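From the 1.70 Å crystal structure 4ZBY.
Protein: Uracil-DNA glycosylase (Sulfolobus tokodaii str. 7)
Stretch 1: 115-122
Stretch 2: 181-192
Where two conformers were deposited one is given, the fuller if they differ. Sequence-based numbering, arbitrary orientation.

Stretch 1 115-122: PKIIVTLG
Stretch 2 181-192: DFKKIRELAITP

A strand packed against an antiparallel helix commonly offers every second side chain to it, and this pair from a uracil-DNA glycosylase adds a polar clasp at one end. Strand 117-121 and helix 181-190 run at 168°, their axes 10.3 Å apart at closest approach; the register sets the CA of I117 7.3 Å from the CA of A189, and the CA of V119 8.1 Å from the CA of I185. Most of 181-189 lies near -63/-40, with i to i+4 bonds such as A189 N to I185 O at 2.9 Å. Some 346 Å² is buried, both sides summed.

P115 (phi/psi -65/155) makes no contact. K116, at -63/-40, points toward the helix and is extended, all four chi angles t, which carries its ammonium to the helix C-terminus, where the last-turn carbonyls of L188 and A189 are not used by backbone N-H groups of the stretch, and the carbonyl of T191 lies just beyond the helix. K116 NZ donates to T191 O at 3.0 Å and A189 O at 3.1 Å, and weakly to L188 O at 3.3 Å. T191 (-99/125; chi1 m) turns back, its OG1 donating to E187 O at 2.6 Å.

The strand then alternates. I117 (-133/134; m, t) brings CD1 closest to the helix at A189 CA, 3.7 Å; A189 adds just a CB, 3.9 Å from I117 CD1, which also lies 4.0 Å from CB of L188 (m, t). I118 (-110/120) is out of reach. V119 (-95/115; t) points toward the helix, its CG2 3.7 Å from CD1 of I185 (m, t), branched aliphatics suited to a buried, apolar contact. T120 (-98/109; p) is out of reach, its OG1 hydrogen-bonded elsewhere in the structure. L121 (-88/100; m, t) leaves sideways, but its end comes nearer: L121 CD2 lies 4.4 Å from F182 CZ, at the ring edge (F182 chi1 -93°, chi2 59°). G122, at 98/176, is an N-cap residue; a CB there would jam against the preceding carbonyl oxygen.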

ATOM      1  N   PRO A 115      -1.965  -3.338  11.574  1.00 18.58           N
ATOM      2  CA  PRO A 115      -0.742  -4.104  11.312  1.00 19.15           C
ATOM      3  C   PRO A 115       0.456  -3.635  12.146  1.00 18.87           C
ATOM      4  O   PRO A 115       0.531  -2.467  12.605  1.00 19.26           O
ATOM      5  CB  PRO A 115      -0.505  -3.854   9.830  1.00 16.85           C
ATOM      6  CG  PRO A 115      -1.017  -2.421   9.641  1.00 18.16           C
ATOM      7  CD  PRO A 115      -2.251  -2.365  10.503  1.00 18.66           C
ATOM      8  N   LYS A 116       1.394  -4.552  12.365  1.00 15.71           N
ATOM      9  CA  LYS A 116       2.664  -4.199  12.995  1.00 16.90           C
ATOM     10  C   LYS A 116       3.444  -3.199  12.127  1.00 16.53           C
ATOM     11  O   LYS A 116       4.115  -2.294  12.638  1.00 18.69           O
ATOM     12  CB  LYS A 116       3.515  -5.466  13.208  1.00 18.71           C
ATOM     13  CG  LYS A 116       4.869  -5.199  13.878  1.00 24.79           C
ATOM     14  CD  LYS A 116       5.637  -6.523  14.084  1.00 30.23           C
ATOM     15  CE  LYS A 116       6.886  -6.323  14.944  1.00 36.34           C
ATOM     16  NZ  LYS A 116       7.635  -7.598  15.158  1.00 38.03           N
ATOM     17  N   ILE A 117       3.401  -3.433  10.825  1.00 14.51           N
ATOM     18  CA  ILE A 117       4.174  -2.655   9.861  1.00 16.33           C
ATOM     19  C   ILE A 117       3.287  -2.246   8.703  1.00 17.00           C
ATOM     20  O   ILE A 117       2.529  -3.084   8.173  1.00 14.59           O
ATOM     21  CB  ILE A 117       5.360  -3.474   9.313  1.00 13.54           C
ATOM     22  CG1 ILE A 117       6.325  -3.860  10.426  1.00 18.19           C
ATOM     23  CG2 ILE A 117       6.103  -2.734   8.170  1.00 16.45           C
ATOM     24  CD1 ILE A 117       7.231  -4.999  10.064  1.00 20.57           C
ATOM     25  N   ILE A 118       3.375  -0.973   8.307  1.00 16.27           N
ATOM     26  CA  ILE A 118       2.837  -0.554   7.021  1.00 17.96           C
ATOM     27  C   ILE A 118       3.993  -0.214   6.101  1.00 17.15           C
ATOM     28  O   ILE A 118       4.800   0.657   6.414  1.00 16.38           O
ATOM     29  CB  ILE A 118       1.913   0.663   7.132  1.00 16.86           C
ATOM     30  CG1 ILE A 118       0.660   0.309   7.938  1.00 16.90           C
ATOM     31  CG2 ILE A 118       1.507   1.132   5.737  1.00 15.98           C
ATOM     32  CD1 ILE A 118      -0.164   1.529   8.353  1.00 18.86           C
ATOM     33  N   VAL A 119       4.080  -0.914   4.974  1.00 15.33           N
ATOM     34  CA  VAL A 119       5.080  -0.579   3.958  1.00 14.58           C
ATOM     35  C   VAL A 119       4.421   0.334   2.931  1.00 13.62           C
ATOM     36  O   VAL A 119       3.465  -0.084   2.270  1.00 16.17           O
ATOM     37  CB  VAL A 119       5.613  -1.853   3.273  1.00 13.13           C
ATOM     38  CG1 VAL A 119       6.647  -1.516   2.224  1.00 13.16           C
ATOM     39  CG2 VAL A 119       6.185  -2.803   4.324  1.00 13.94           C
ATOM     40  N   THR A 120       4.894   1.578   2.840  1.00 15.00           N
ATOM     41  CA  THR A 120       4.284   2.528   1.907  1.00 14.79           C
ATOM     42  C   THR A 120       5.150   2.540   0.665  1.00 16.62           C
ATOM     43  O   THR A 120       6.283   3.041   0.645  1.00 19.20           O
ATOM     44  CB  THR A 120       4.099   3.958   2.487  1.00 15.05           C
ATOM     45  OG1 THR A 120       5.331   4.442   3.006  1.00 17.48           O
ATOM     46  CG2 THR A 120       3.093   3.964   3.640  1.00 17.58           C
ATOM     47  N   LEU A 121       4.583   1.962  -0.384  1.00 15.79           N
ATOM     48  CA  LEU A 121       5.269   1.776  -1.652  1.00 15.27           C
ATOM     49  C   LEU A 121       5.081   3.012  -2.514  1.00 17.39           C
ATOM     50  O   LEU A 121       4.027   3.186  -3.140  1.00 18.89           O
ATOM     51  CB  LEU A 121       4.714   0.533  -2.386  1.00 13.99           C
ATOM     52  CG  LEU A 121       4.777  -0.813  -1.646  1.00 14.31           C
ATOM     53  CD1 LEU A 121       3.860  -1.832  -2.359  1.00 14.87           C
ATOM     54  CD2 LEU A 121       6.229  -1.306  -1.585  1.00 16.54           C
ATOM     55  N   GLY A 122       6.095   3.872  -2.531  1.00 17.28           N
ATOM     56  CA  GLY A 122       6.092   5.027  -3.424  1.00 19.36           C
ATOM     57  C   GLY A 122       5.653   6.313  -2.742  1.00 20.47           C
ATOM     58  O   GLY A 122       5.226   6.302  -1.577  1.00 19.74           O
ATOM     59  N   ASP A 181      15.759  -2.664   1.206  1.00 19.54           N
ATOM     60  CA  ASP A 181      14.672  -2.135   2.026  1.00 18.77           C
ATOM     61  C   ASP A 181      13.794  -3.286   2.514  1.00 19.62           C
ATOM     62  O   ASP A 181      13.376  -3.284   3.664  1.00 17.42           O
ATOM     63  CB  ASP A 181      13.813  -1.123   1.270  1.00 20.31           C
ATOM     64  CG  ASP A 181      14.417   0.270   1.276  1.00 21.82           C
ATOM     65  OD1 ASP A 181      15.433   0.468   1.957  1.00 24.83           O
ATOM     66  OD2 ASP A 181      13.873   1.158   0.589  1.00 24.59           O
ATOM     67  N   PHE A 182      13.547  -4.285   1.660  1.00 20.09           N
ATOM     68  CA  PHE A 182      12.715  -5.410   2.083  1.00 17.69           C
ATOM     69  C   PHE A 182      13.449  -6.286   3.103  1.00 18.97           C
ATOM     70  O   PHE A 182      12.807  -6.849   3.992  1.00 22.28           O
ATOM     71  CB  PHE A 182      12.228  -6.230   0.882  1.00 18.46           C
ATOM     72  CG  PHE A 182      10.881  -5.787   0.364  1.00 17.92           C
ATOM     73  CD1 PHE A 182      10.683  -4.498  -0.068  1.00 21.85           C
ATOM     74  CD2 PHE A 182       9.807  -6.666   0.334  1.00 20.22           C
ATOM     75  CE1 PHE A 182       9.443  -4.075  -0.533  1.00 22.17           C
ATOM     76  CE2 PHE A 182       8.557  -6.244  -0.129  1.00 21.70           C
ATOM     77  CZ  PHE A 182       8.374  -4.963  -0.549  1.00 18.60           C
ATOM     78  N   LYS A 183      14.777  -6.379   2.998  0.60 18.55           N
ATOM     79  CA  LYS A 183      15.577  -7.076   4.013  0.60 21.53           C
ATOM     80  C   LYS A 183      15.408  -6.405   5.376  0.60 22.27           C
ATOM     81  O   LYS A 183      15.316  -7.074   6.410  0.60 21.62           O
ATOM     82  CB  LYS A 183      17.063  -7.109   3.627  0.60 24.81           C
ATOM     83  CG  LYS A 183      17.391  -7.989   2.419  0.60 29.21           C
ATOM     84  CD  LYS A 183      18.898  -7.994   2.114  0.60 33.03           C
ATOM     85  CE  LYS A 183      19.233  -8.877   0.907  0.60 32.82           C
ATOM     86  NZ  LYS A 183      20.677  -8.804   0.527  0.60 31.36           N
ATOM     87  N   LYS A 184      15.388  -5.071   5.381  1.00 22.42           N
ATOM     88  CA  LYS A 184      15.187  -4.334   6.618  1.00 21.83           C
ATOM     89  C   LYS A 184      13.790  -4.546   7.166  1.00 19.33           C
ATOM     90  O   LYS A 184      13.617  -4.643   8.390  1.00 20.77           O
ATOM     91  CB  LYS A 184      15.463  -2.836   6.420  1.00 19.89           C
ATOM     92  CG  LYS A 184      16.930  -2.537   6.157  1.00 23.14           C
ATOM     93  CD  LYS A 184      17.122  -1.052   5.811  1.00 29.17           C
ATOM     94  CE  LYS A 184      18.583  -0.641   5.926  1.00 34.25           C
ATOM     95  NZ  LYS A 184      19.424  -1.333   4.916  1.00 34.80           N
ATOM     96  N   ILE A 185      12.808  -4.604   6.270  1.00 19.05           N
ATOM     97  CA  ILE A 185      11.433  -4.876   6.653  1.00 16.23           C
ATOM     98  C   ILE A 185      11.355  -6.282   7.257  1.00 14.98           C
ATOM     99  O   ILE A 185      10.685  -6.455   8.273  1.00 17.27           O
ATOM    100  CB  ILE A 185      10.458  -4.719   5.476  1.00 15.92           C
ATOM    101  CG1 ILE A 185      10.406  -3.229   5.109  1.00 19.02           C
ATOM    102  CG2 ILE A 185       9.051  -5.278   5.819  1.00 18.53           C
ATOM    103  CD1 ILE A 185       9.807  -2.950   3.725  1.00 19.06           C
ATOM    104  N   ARG A 186      12.085  -7.240   6.688  1.00 15.88           N
ATOM    105  CA  ARG A 186      12.042  -8.593   7.278  1.00 18.18           C
ATOM    106  C   ARG A 186      12.561  -8.550   8.708  1.00 20.73           C
ATOM    107  O   ARG A 186      11.973  -9.143   9.608  1.00 19.28           O
ATOM    108  CB  ARG A 186      12.842  -9.609   6.472  1.00 19.14           C
ATOM    109  CG  ARG A 186      12.642 -11.046   7.038  1.00 27.59           C
ATOM    110  CD  ARG A 186      13.737 -12.001   6.703  1.00 28.04           C
ATOM    111  NE  ARG A 186      13.478 -13.311   7.309  1.00 29.89           N
ATOM    112  CZ  ARG A 186      14.196 -13.877   8.275  1.00 32.72           C
ATOM    113  NH1 ARG A 186      13.831 -15.070   8.721  1.00 30.54           N
ATOM    114  NH2 ARG A 186      15.278 -13.283   8.783  1.00 34.40           N
ATOM    115  N   GLU A 187      13.673  -7.852   8.920  1.00 17.90           N
ATOM    116  CA  GLU A 187      14.252  -7.796  10.263  1.00 22.22           C
ATOM    117  C   GLU A 187      13.251  -7.162  11.233  1.00 22.56           C
ATOM    118  O   GLU A 187      13.048  -7.669  12.330  1.00 21.80           O
ATOM    119  CB  GLU A 187      15.579  -7.041  10.261  1.00 24.83           C
ATOM    120  CG  GLU A 187      16.255  -7.026  11.607  1.00 32.49           C
ATOM    121  CD  GLU A 187      17.721  -6.614  11.535  1.00 43.82           C
ATOM    122  OE1 GLU A 187      18.213  -6.376  10.410  1.00 48.98           O
ATOM    123  OE2 GLU A 187      18.380  -6.527  12.596  1.00 46.97           O
ATOM    124  N   LEU A 188      12.597  -6.076  10.831  1.00 20.65           N
ATOM    125  CA  LEU A 188      11.589  -5.465  11.702  1.00 18.36           C
ATOM    126  C   LEU A 188      10.416  -6.413  12.000  1.00 20.21           C
ATOM    127  O   LEU A 188       9.870  -6.406  13.098  1.00 25.28           O
ATOM    128  CB  LEU A 188      11.058  -4.167  11.072  1.00 22.30           C
ATOM    129  CG  LEU A 188      12.089  -3.043  11.010  1.00 24.08           C
ATOM    130  CD1 LEU A 188      11.622  -1.949  10.062  1.00 24.29           C
ATOM    131  CD2 LEU A 188      12.324  -2.463  12.391  1.00 27.79           C
ATOM    132  N   ALA A 189      10.046  -7.238  11.028  1.00 17.92           N
ATOM    133  CA  ALA A 189       8.889  -8.105  11.192  1.00 18.89           C
ATOM    134  C   ALA A 189       9.158  -9.250  12.144  1.00 20.42           C
ATOM    135  O   ALA A 189       8.267  -9.662  12.908  1.00 23.38           O
ATOM    136  CB  ALA A 189       8.445  -8.645   9.823  1.00 18.80           C
ATOM    137  N   ILE A 190      10.381  -9.777  12.114  1.00 19.72           N
ATOM    138  CA  ILE A 190      10.694 -10.943  12.937  1.00 19.25           C
ATOM    139  C   ILE A 190      11.266 -10.626  14.315  1.00 26.03           C
ATOM    140  O   ILE A 190      11.433 -11.533  15.131  1.00 29.07           O
ATOM    141  CB  ILE A 190      11.695 -11.914  12.241  1.00 23.40           C
ATOM    142  CG1 ILE A 190      13.084 -11.296  12.115  1.00 24.54           C
ATOM    143  CG2 ILE A 190      11.158 -12.388  10.910  1.00 23.05           C
ATOM    144  CD1 ILE A 190      14.176 -12.322  11.855  1.00 26.81           C
ATOM    145  N   THR A 191      11.534  -9.348  14.579  0.69 26.54           N
ATOM    146  CA  THR A 191      12.168  -8.936  15.832  0.69 30.84           C
ATOM    147  C   THR A 191      11.122  -8.435  16.824  0.69 32.44           C
ATOM    148  O   THR A 191      10.351  -7.544  16.493  0.69 32.85           O
ATOM    149  CB  THR A 191      13.221  -7.823  15.581  0.69 32.13           C
ATOM    150  OG1 THR A 191      14.171  -8.266  14.597  0.69 31.75           O
ATOM    151  CG2 THR A 191      13.952  -7.477  16.871  0.69 32.74           C
ATOM    152  N   PRO A 192      11.081  -9.014  18.039  1.00 35.88           N
ATOM    153  CA  PRO A 192      10.095  -8.578  19.033  1.00 42.15           C
ATOM    154  C   PRO A 192      10.308  -7.115  19.420  1.00 49.57           C
ATOM    155  O   PRO A 192      11.454  -6.655  19.438  1.00 50.98           O
ATOM    156  CB  PRO A 192      10.356  -9.503  20.234  1.00 41.33           C
ATOM    157  CG  PRO A 192      11.198 -10.627  19.702  1.00 40.01           C
ATOM    158  CD  PRO A 192      11.992 -10.036  18.571  1.00 37.51           C
TER